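Local coordinates for protein DNA polymerase (PDB 2PY5) that copies the linear genome of Bacillus phage phi29 by protein-primed, strand-displacing DNA synthesis and, in its natural form, proofreads with a 3'-5' exonuclease, at residues Arg223-Thr231 with Val431-Ile442; Pro282-Cys290 with Ser329-Lys337. The protein carries 2 engineered substitutions. All blocks are in the same frame, centred on the assembly; numbering follows the deposited sequence.

Contact 1: residues Arg223-Thr231 with Val431-Ile442; sequences RYAYRGGFT and VFITAWARYTTI. With nucleotides of chain C.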
# COMPACT_ATOMS: atom_id res chain seq x y z
N ARG F 223 17.35 9.45 -2.70
CA ARG F 223 16.47 8.62 -1.91
C ARG F 223 16.46 9.03 -0.43
O ARG F 223 15.45 8.85 0.25
CB ARG F 223 16.87 7.16 -2.07
CG ARG F 223 16.03 6.13 -1.29
CD ARG F 223 16.42 4.68 -1.63
NE ARG F 223 16.37 4.54 -3.08
CZ ARG F 223 15.26 4.45 -3.78
NH1 ARG F 223 14.08 4.30 -3.18
NH2 ARG F 223 15.35 4.43 -5.10
N TYR F 224 17.55 9.62 0.04
CA TYR F 224 17.56 10.13 1.41
C TYR F 224 16.45 11.16 1.65
O TYR F 224 16.04 11.37 2.78
CB TYR F 224 18.90 10.77 1.79
CG TYR F 224 20.12 9.87 1.80
CD1 TYR F 224 21.30 10.29 1.23
CD2 TYR F 224 20.07 8.60 2.36
CE1 TYR F 224 22.42 9.49 1.23
CE2 TYR F 224 21.20 7.79 2.36
CZ TYR F 224 22.36 8.24 1.79
OH TYR F 224 23.51 7.44 1.80
N ALA F 225 16.02 11.83 0.57
CA ALA F 225 15.00 12.84 0.64
C ALA F 225 13.59 12.30 0.42
O ALA F 225 12.63 13.09 0.41
CB ALA F 225 15.31 13.97 -0.40
N TYR F 226 13.44 10.98 0.21
CA TYR F 226 12.13 10.39 -0.08
C TYR F 226 11.43 10.04 1.22
O TYR F 226 11.95 9.28 2.05
CB TYR F 226 12.28 9.13 -0.94
CG TYR F 226 10.98 8.52 -1.47
CD1 TYR F 226 10.05 9.29 -2.11
CD2 TYR F 226 10.74 7.16 -1.38
CE1 TYR F 226 8.88 8.75 -2.61
CE2 TYR F 226 9.57 6.61 -1.88
CZ TYR F 226 8.65 7.42 -2.53
OH TYR F 226 7.48 6.90 -3.05
N ARG F 227 10.27 10.65 1.42
CA ARG F 227 9.46 10.45 2.62
C ARG F 227 8.02 10.26 2.17
O ARG F 227 7.65 10.53 1.03
CB ARG F 227 9.57 11.67 3.55
CG ARG F 227 10.97 11.97 3.98
CD ARG F 227 11.05 13.24 4.76
NE ARG F 227 12.30 13.31 5.50
CZ ARG F 227 13.47 13.73 5.01
NH1 ARG F 227 13.57 14.14 3.75
NH2 ARG F 227 14.54 13.72 5.79
N GLY F 228 7.19 9.77 3.09
CA GLY F 228 5.80 9.49 2.79
C GLY F 228 4.86 10.56 3.33
O GLY F 228 5.22 11.74 3.43
N GLY F 229 3.68 10.15 3.71
CA GLY F 229 2.65 11.07 4.13
C GLY F 229 2.89 11.71 5.49
O GLY F 229 3.58 11.14 6.34
N PHE F 230 2.28 12.86 5.69
CA PHE F 230 2.32 13.59 6.96
C PHE F 230 1.16 13.12 7.85
O PHE F 230 -0.02 13.35 7.55
CB PHE F 230 2.22 15.09 6.72
CG PHE F 230 2.29 15.90 7.98
CD1 PHE F 230 3.49 16.05 8.65
CD2 PHE F 230 1.15 16.51 8.49
CE1 PHE F 230 3.55 16.77 9.84
CE2 PHE F 230 1.21 17.23 9.66
CZ PHE F 230 2.42 17.37 10.32
N THR F 231 1.51 12.47 8.95
CA THR F 231 0.52 11.98 9.91
C THR F 231 0.92 12.48 11.28
O THR F 231 2.00 12.15 11.77
CB THR F 231 0.46 10.43 9.91
OG1 THR F 231 0.25 9.95 8.57
CG2 THR F 231 -0.64 9.93 10.81
N VAL F 431 10.25 11.84 -4.83
CA VAL F 431 10.61 12.75 -3.73
C VAL F 431 9.71 13.99 -3.75
O VAL F 431 9.16 14.40 -2.73
CB VAL F 431 12.09 13.18 -3.83
CG1 VAL F 431 12.37 14.40 -2.97
CG2 VAL F 431 13.01 11.99 -3.47
N PHE F 432 9.53 14.59 -4.94
CA PHE F 432 8.76 15.81 -5.03
C PHE F 432 7.25 15.63 -5.04
O PHE F 432 6.51 16.50 -4.57
CB PHE F 432 9.24 16.62 -6.24
CG PHE F 432 10.47 17.42 -5.94
CD1 PHE F 432 11.73 16.85 -6.07
CD2 PHE F 432 10.37 18.71 -5.46
CE1 PHE F 432 12.86 17.60 -5.77
CE2 PHE F 432 11.51 19.45 -5.14
CZ PHE F 432 12.75 18.89 -5.29
N ILE F 433 6.78 14.50 -5.54
CA ILE F 433 5.34 14.26 -5.50
C ILE F 433 4.89 14.17 -4.05
O ILE F 433 3.89 14.81 -3.67
CB ILE F 433 4.93 13.05 -6.33
CG1 ILE F 433 5.05 13.34 -7.83
CG2 ILE F 433 3.47 12.64 -5.99
CD1 ILE F 433 4.99 12.10 -8.71
N THR F 434 5.61 13.41 -3.23
CA THR F 434 5.22 13.28 -1.81
C THR F 434 5.49 14.59 -1.04
O THR F 434 4.70 14.95 -0.15
CB THR F 434 5.86 12.09 -1.13
OG1 THR F 434 7.28 12.27 -1.07
CG2 THR F 434 5.52 10.79 -1.84
N ALA F 435 6.54 15.33 -1.41
CA ALA F 435 6.84 16.61 -0.77
C ALA F 435 5.73 17.62 -0.98
O ALA F 435 5.26 18.26 -0.05
CB ALA F 435 8.20 17.17 -1.24
N TRP F 436 5.27 17.75 -2.22
CA TRP F 436 4.17 18.63 -2.50
C TRP F 436 2.88 18.18 -1.78
O TRP F 436 2.08 19.03 -1.37
CB TRP F 436 3.93 18.72 -4.01
CG TRP F 436 4.86 19.67 -4.73
CD1 TRP F 436 5.73 19.37 -5.76
CD2 TRP F 436 4.94 21.08 -4.54
NE1 TRP F 436 6.36 20.51 -6.18
CE2 TRP F 436 5.89 21.58 -5.47
CE3 TRP F 436 4.31 21.98 -3.69
CZ2 TRP F 436 6.23 22.91 -5.53
CZ3 TRP F 436 4.64 23.31 -3.76
CH2 TRP F 436 5.60 23.76 -4.68
N ALA F 437 2.66 16.86 -1.68
CA ALA F 437 1.49 16.34 -0.98
C ALA F 437 1.56 16.76 0.50
O ALA F 437 0.57 17.27 1.07
CB ALA F 437 1.44 14.87 -1.11
N ARG F 438 2.72 16.59 1.12
CA ARG F 438 2.89 17.02 2.50
C ARG F 438 2.65 18.52 2.65
O ARG F 438 1.98 18.97 3.57
CB ARG F 438 4.29 16.67 3.04
CG ARG F 438 4.50 15.24 3.27
CD ARG F 438 5.82 14.97 4.03
NE ARG F 438 6.98 15.30 3.23
CZ ARG F 438 7.48 14.55 2.25
NH1 ARG F 438 6.92 13.39 1.93
NH2 ARG F 438 8.55 14.93 1.59
N TYR F 439 3.22 19.29 1.71
CA TYR F 439 3.06 20.73 1.71
C TYR F 439 1.58 21.11 1.69
O TYR F 439 1.13 22.00 2.41
CB TYR F 439 3.78 21.32 0.48
CG TYR F 439 3.61 22.80 0.31
CD1 TYR F 439 4.47 23.68 0.91
CD2 TYR F 439 2.57 23.31 -0.46
CE1 TYR F 439 4.31 25.04 0.77
CE2 TYR F 439 2.40 24.67 -0.61
CZ TYR F 439 3.28 25.53 0.01
OH TYR F 439 3.14 26.91 -0.13
N THR F 440 0.82 20.44 0.83
CA THR F 440 -0.60 20.72 0.71
C THR F 440 -1.31 20.58 2.05
O THR F 440 -2.10 21.45 2.45
CB THR F 440 -1.25 19.79 -0.29
OG1 THR F 440 -0.63 20.00 -1.58
CG2 THR F 440 -2.75 20.06 -0.38
N THR F 441 -1.04 19.47 2.74
CA THR F 441 -1.72 19.17 3.99
C THR F 441 -1.21 20.02 5.17
O THR F 441 -2.00 20.59 5.91
CB THR F 441 -1.59 17.68 4.27
OG1 THR F 441 -2.34 17.00 3.25
CG2 THR F 441 -2.07 17.30 5.69
N ILE F 442 0.11 20.14 5.29
CA ILE F 442 0.71 20.93 6.36
C ILE F 442 0.29 22.39 6.28
O ILE F 442 -0.03 23.02 7.31
CB ILE F 442 2.24 20.80 6.36
CG1 ILE F 442 2.63 19.36 6.67
CG2 ILE F 442 2.86 21.79 7.34
CD1 ILE F 442 4.09 19.03 6.38
P DT C 6 12.97 2.67 0.07
OP1 DT C 6 13.75 3.91 0.02
OP2 DT C 6 13.32 1.46 -0.73
O5' DT C 6 12.87 2.17 1.60
C5' DT C 6 12.70 3.09 2.66
C4' DT C 6 12.76 2.33 3.97
O4' DT C 6 11.54 1.55 4.06
C3' DT C 6 13.93 1.34 4.09
O3' DT C 6 14.53 1.37 5.40
C2' DT C 6 13.29 -0.01 3.78
C1' DT C 6 11.87 0.19 4.31
N1 DT C 6 10.80 -0.69 3.68
C2 DT C 6 9.89 -1.31 4.51
O2 DT C 6 9.91 -1.18 5.73
N3 DT C 6 8.95 -2.08 3.86
C4 DT C 6 8.84 -2.30 2.50
O4 DT C 6 7.96 -3.02 2.03
C5 DT C 6 9.82 -1.62 1.68
C7 DT C 6 9.81 -1.77 0.19
C6 DT C 6 10.74 -0.86 2.30
O HOH W 1 9.83 13.11 -0.25
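Arg-438 and Thr-434, one turn apart on helix 427-447, hold the backbone of Arg-227 and Gly-228 in the loop 223-231. The Arg-438 chain leaves with CG beside the backbone N (chi1 -71°) and bends at chi3, which folds the guanidinium back along its own helix. One of its faces lies over Thr-434 O and Ala-435 CA, while Arg-227 CB sits over the other, 3.4 Å above the plane. Near that plane, though tilted from it, Arg-438 NH1 donates to Gly-228 O over 2.8 Å. Thr-434 OG1, set between its backbone N and carbonyl carbon (chi1 65°), donates to Arg-227 O (2.8 Å), its hydroxyl tilted from the carbonyl plane. A single water ties these pieces together: it donates to Ala-225 O and Thr-434 OG1 and accepts from Arg-227 N and Arg-438 NH2. Asp-332 forms a salt bridge to the same NH2, whereas the extended Arg-227 chain runs away to Trp-327 O.

Apolar contacts lie at both ends. Val-431 packs on the end of the turn, CG1 meeting Ala-225 CB at 3.9 Å and CG2 packing on Tyr-226 CB. At the far end Ile-442 CG1 stands over the centre of the Phe-230 ring in a CH-pi contact, 3.7 Å from its centroid.

Arg-223 NH1 gives a nearly straight bond (172°) to DT6 OP1 of chain C, 3.2 Å away. Thr-434 and Arg-438 are probably involved in binding template-primer; here their polar ends grip protein carbonyls and a shared water, consistent with an indirect role in which they fix the shape of the DNA-binding loop.

Contact 2: residues Pro282-Cys290 with Ser329-Lys337; sequences PLHIQHIRC and SNVDLELMK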
# COMPACT_ATOMS: atom_id res chain seq x y z
N PRO F 282 15.30 24.94 -11.09
CA PRO F 282 14.61 25.65 -10.00
C PRO F 282 14.19 24.79 -8.78
O PRO F 282 13.72 25.37 -7.76
CB PRO F 282 13.38 26.22 -10.69
CG PRO F 282 13.04 25.17 -11.70
CD PRO F 282 14.38 24.70 -12.22
N LEU F 283 14.36 23.47 -8.88
CA LEU F 283 14.10 22.55 -7.77
C LEU F 283 15.41 21.97 -7.29
O LEU F 283 16.35 21.79 -8.05
CB LEU F 283 13.18 21.39 -8.18
CG LEU F 283 11.77 21.74 -8.65
CD1 LEU F 283 11.01 20.48 -9.01
CD2 LEU F 283 11.00 22.59 -7.62
N HIS F 284 15.49 21.65 -6.00
CA HIS F 284 16.71 21.05 -5.50
C HIS F 284 16.48 20.19 -4.28
O HIS F 284 15.44 20.28 -3.65
CB HIS F 284 17.80 22.10 -5.22
CG HIS F 284 17.60 22.94 -3.98
ND1 HIS F 284 16.77 24.03 -3.94
CD2 HIS F 284 18.19 22.88 -2.76
CE1 HIS F 284 16.81 24.58 -2.73
NE2 HIS F 284 17.67 23.89 -2.00
N ILE F 285 17.47 19.37 -4.00
CA ILE F 285 17.57 18.59 -2.75
C ILE F 285 18.84 19.09 -2.08
O ILE F 285 19.89 19.13 -2.71
CB ILE F 285 17.60 17.07 -3.02
CG1 ILE F 285 16.23 16.59 -3.52
CG2 ILE F 285 17.98 16.28 -1.73
CD1 ILE F 285 16.22 15.16 -4.09
N GLN F 286 18.71 19.49 -0.82
CA GLN F 286 19.82 20.07 -0.03
C GLN F 286 20.16 19.10 1.09
O GLN F 286 19.28 18.72 1.86
CB GLN F 286 19.39 21.42 0.55
CG GLN F 286 20.44 22.13 1.40
CD GLN F 286 21.59 22.68 0.57
OE1 GLN F 286 21.41 23.60 -0.26
NE2 GLN F 286 22.80 22.16 0.81
N HIS F 287 21.43 18.72 1.18
CA HIS F 287 21.98 18.04 2.35
C HIS F 287 22.36 19.12 3.35
O HIS F 287 23.20 19.99 3.04
CB HIS F 287 23.19 17.19 1.97
CG HIS F 287 23.75 16.36 3.10
ND1 HIS F 287 24.98 15.74 3.02
CD2 HIS F 287 23.26 16.05 4.33
CE1 HIS F 287 25.22 15.08 4.14
NE2 HIS F 287 24.19 15.24 4.95
N ILE F 288 21.77 19.05 4.54
CA ILE F 288 21.94 20.07 5.58
C ILE F 288 22.13 19.34 6.90
O ILE F 288 21.49 18.32 7.13
CB ILE F 288 20.70 21.02 5.65
CG1 ILE F 288 20.82 22.05 6.78
CG2 ILE F 288 19.38 20.24 5.77
CD1 ILE F 288 19.80 23.18 6.69
N ARG F 289 23.02 19.87 7.75
CA ARG F 289 23.14 19.42 9.13
C ARG F 289 22.75 20.60 9.98
O ARG F 289 23.15 21.72 9.70
CB ARG F 289 24.57 18.98 9.44
CG ARG F 289 24.95 17.64 8.84
CD ARG F 289 26.40 17.32 9.02
NE ARG F 289 26.73 17.02 10.41
CZ ARG F 289 26.55 15.83 11.00
NH1 ARG F 289 26.05 14.80 10.33
NH2 ARG F 289 26.89 15.67 12.26
N CYS F 290 21.97 20.35 11.03
CA CYS F 290 21.55 21.44 11.90
C CYS F 290 20.98 20.92 13.20
O CYS F 290 20.78 19.72 13.37
CB CYS F 290 20.50 22.32 11.20
SG CYS F 290 18.93 21.49 10.91
N SER F 329 14.09 18.01 -0.00
CA SER F 329 13.60 18.77 -1.16
C SER F 329 13.46 20.24 -0.77
O SER F 329 13.27 20.58 0.40
CB SER F 329 12.24 18.22 -1.61
OG SER F 329 11.19 18.59 -0.71
N ASN F 330 13.48 21.15 -1.74
CA ASN F 330 13.31 22.56 -1.41
C ASN F 330 11.94 22.84 -0.75
O ASN F 330 11.81 23.77 0.05
CB ASN F 330 13.54 23.49 -2.63
CG ASN F 330 12.63 23.17 -3.81
OD1 ASN F 330 12.91 22.25 -4.58
ND2 ASN F 330 11.56 23.96 -3.97
N VAL F 331 10.94 22.04 -1.11
CA VAL F 331 9.61 22.18 -0.55
C VAL F 331 9.69 21.87 0.97
O VAL F 331 9.19 22.64 1.80
CB VAL F 331 8.64 21.21 -1.22
CG1 VAL F 331 7.29 21.26 -0.53
CG2 VAL F 331 8.47 21.56 -2.73
N ASP F 332 10.29 20.75 1.31
CA ASP F 332 10.44 20.38 2.73
C ASP F 332 11.36 21.33 3.49
O ASP F 332 11.10 21.65 4.67
CB ASP F 332 10.97 18.94 2.85
CG ASP F 332 9.99 17.91 2.35
OD1 ASP F 332 8.91 17.80 2.92
OD2 ASP F 332 10.33 17.17 1.39
N LEU F 333 12.41 21.79 2.83
CA LEU F 333 13.38 22.70 3.45
C LEU F 333 12.71 24.05 3.77
O LEU F 333 12.90 24.62 4.86
CB LEU F 333 14.57 22.91 2.50
CG LEU F 333 15.60 23.92 3.00
CD1 LEU F 333 16.24 23.47 4.31
CD2 LEU F 333 16.65 24.17 1.93
N GLU F 334 11.90 24.58 2.85
CA GLU F 334 11.24 25.84 3.14
C GLU F 334 10.20 25.70 4.27
O GLU F 334 10.05 26.60 5.10
CB GLU F 334 10.65 26.45 1.89
CG GLU F 334 11.74 26.90 0.89
CD GLU F 334 12.78 27.93 1.44
OE1 GLU F 334 12.49 28.74 2.36
OE2 GLU F 334 13.91 27.92 0.92
N LEU F 335 9.50 24.56 4.31
CA LEU F 335 8.59 24.30 5.43
C LEU F 335 9.37 24.31 6.75
O LEU F 335 8.92 24.89 7.74
CB LEU F 335 7.89 22.95 5.26
CG LEU F 335 6.71 22.97 4.30
CD1 LEU F 335 6.33 21.53 3.94
CD2 LEU F 335 5.52 23.72 4.91
N MET F 336 10.52 23.65 6.76
CA MET F 336 11.31 23.52 7.99
C MET F 336 11.78 24.89 8.45
O MET F 336 11.71 25.22 9.64
CB MET F 336 12.50 22.61 7.74
CG MET F 336 13.26 22.27 9.01
SD MET F 336 14.73 21.27 8.74
CE MET F 336 15.80 22.36 7.83
N LYS F 337 12.30 25.68 7.50
CA LYS F 337 12.83 26.99 7.85
C LYS F 337 11.74 27.91 8.39
O LYS F 337 12.01 28.75 9.25
CB LYS F 337 13.55 27.63 6.64
CG LYS F 337 14.79 26.89 6.23
CD LYS F 337 15.41 27.40 4.93
CE LYS F 337 16.39 28.50 5.16
NZ LYS F 337 17.23 28.73 3.94
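Asn-330 and His-284 both place CG between backbone N and carbonyl carbon (chi1 57° and 74°), and these torsions bring amide and imidazole together where the helix starts beside strand 283-294. The Asn-330 amide turns back to the strand, so that OD1 accepts from His-284 N at 3.0 Å with an N-H...O angle of 166°; the donor stands above the carbonyl plane. In return Asn-330 N gives a weak bond to His-284 O. The imidazole comes close to the asparagine, CE1 of His-284 lying 3.4 Å from Asn-330 CB, and ring and amide planes are nearly parallel. Tyr-275 stacks on the same imidazole. Leu-283 CD2 packs against the Asn-330 amide, 3.6 Å from Asn-330 OD1.

Ile-285 and Ser-329 form an antiparallel, non-hydrogen-bonded pair, where strand 324-329 ends and helix 330-339 begins. Ser-329 is the N-cap: its OG accepts from Asp-332 N and donates to Asp-332 OD2, the latter over 2.7 Å from above the carboxylate plane.

The axes of 330-337 and 283-290 run obliquely to each other, and beyond the first turn the contacts become apolar. Leu-333, its CG opposite the backbone N, sends CD2 to Gln-286 CB at 4.1 Å, while its CD1 packs on Ile-288 CD1. Met-336 CE reaches Ile-288 CD1 at 4.2 Å and lies more loosely against Cys-290 SG. The amide of Gln-286 turns off to Gly-273 O, Tyr-275 N and His-287 O.

The polar bonds gather at the helix N-terminus, while further on the helix rests on the strand through side-chain carbons and sulfur. The helix start, with the positive end of its dipole and the Ser-329 cap, would probably favour the charged form of the Asp-332 carboxylate.

How the contacts relate
Contacts 1 and 2, with centres 12 Å apart, meet along one side of helix 427-447. They are joined by the salt bridge from Arg-438 NH2 to Asp-332 OD2 (2.9 Å), which links the arginine gripping the loop 223-231 to the capped start of helix 330-339. Around it Phe-432 CE2 packs 3.2 Å from Asn-330 OD1, and Ala-435 CB lies 3.4 Å from Ser-329 OG. Contact 1 touches the DNA, and its Thr-434 side chain lies about 4 Å from those of Tyr-254 and Tyr-390, both probably involved in nucleotide selection. Contact 2 forms a second layer, its nearest atom about 12 Å from the DNA.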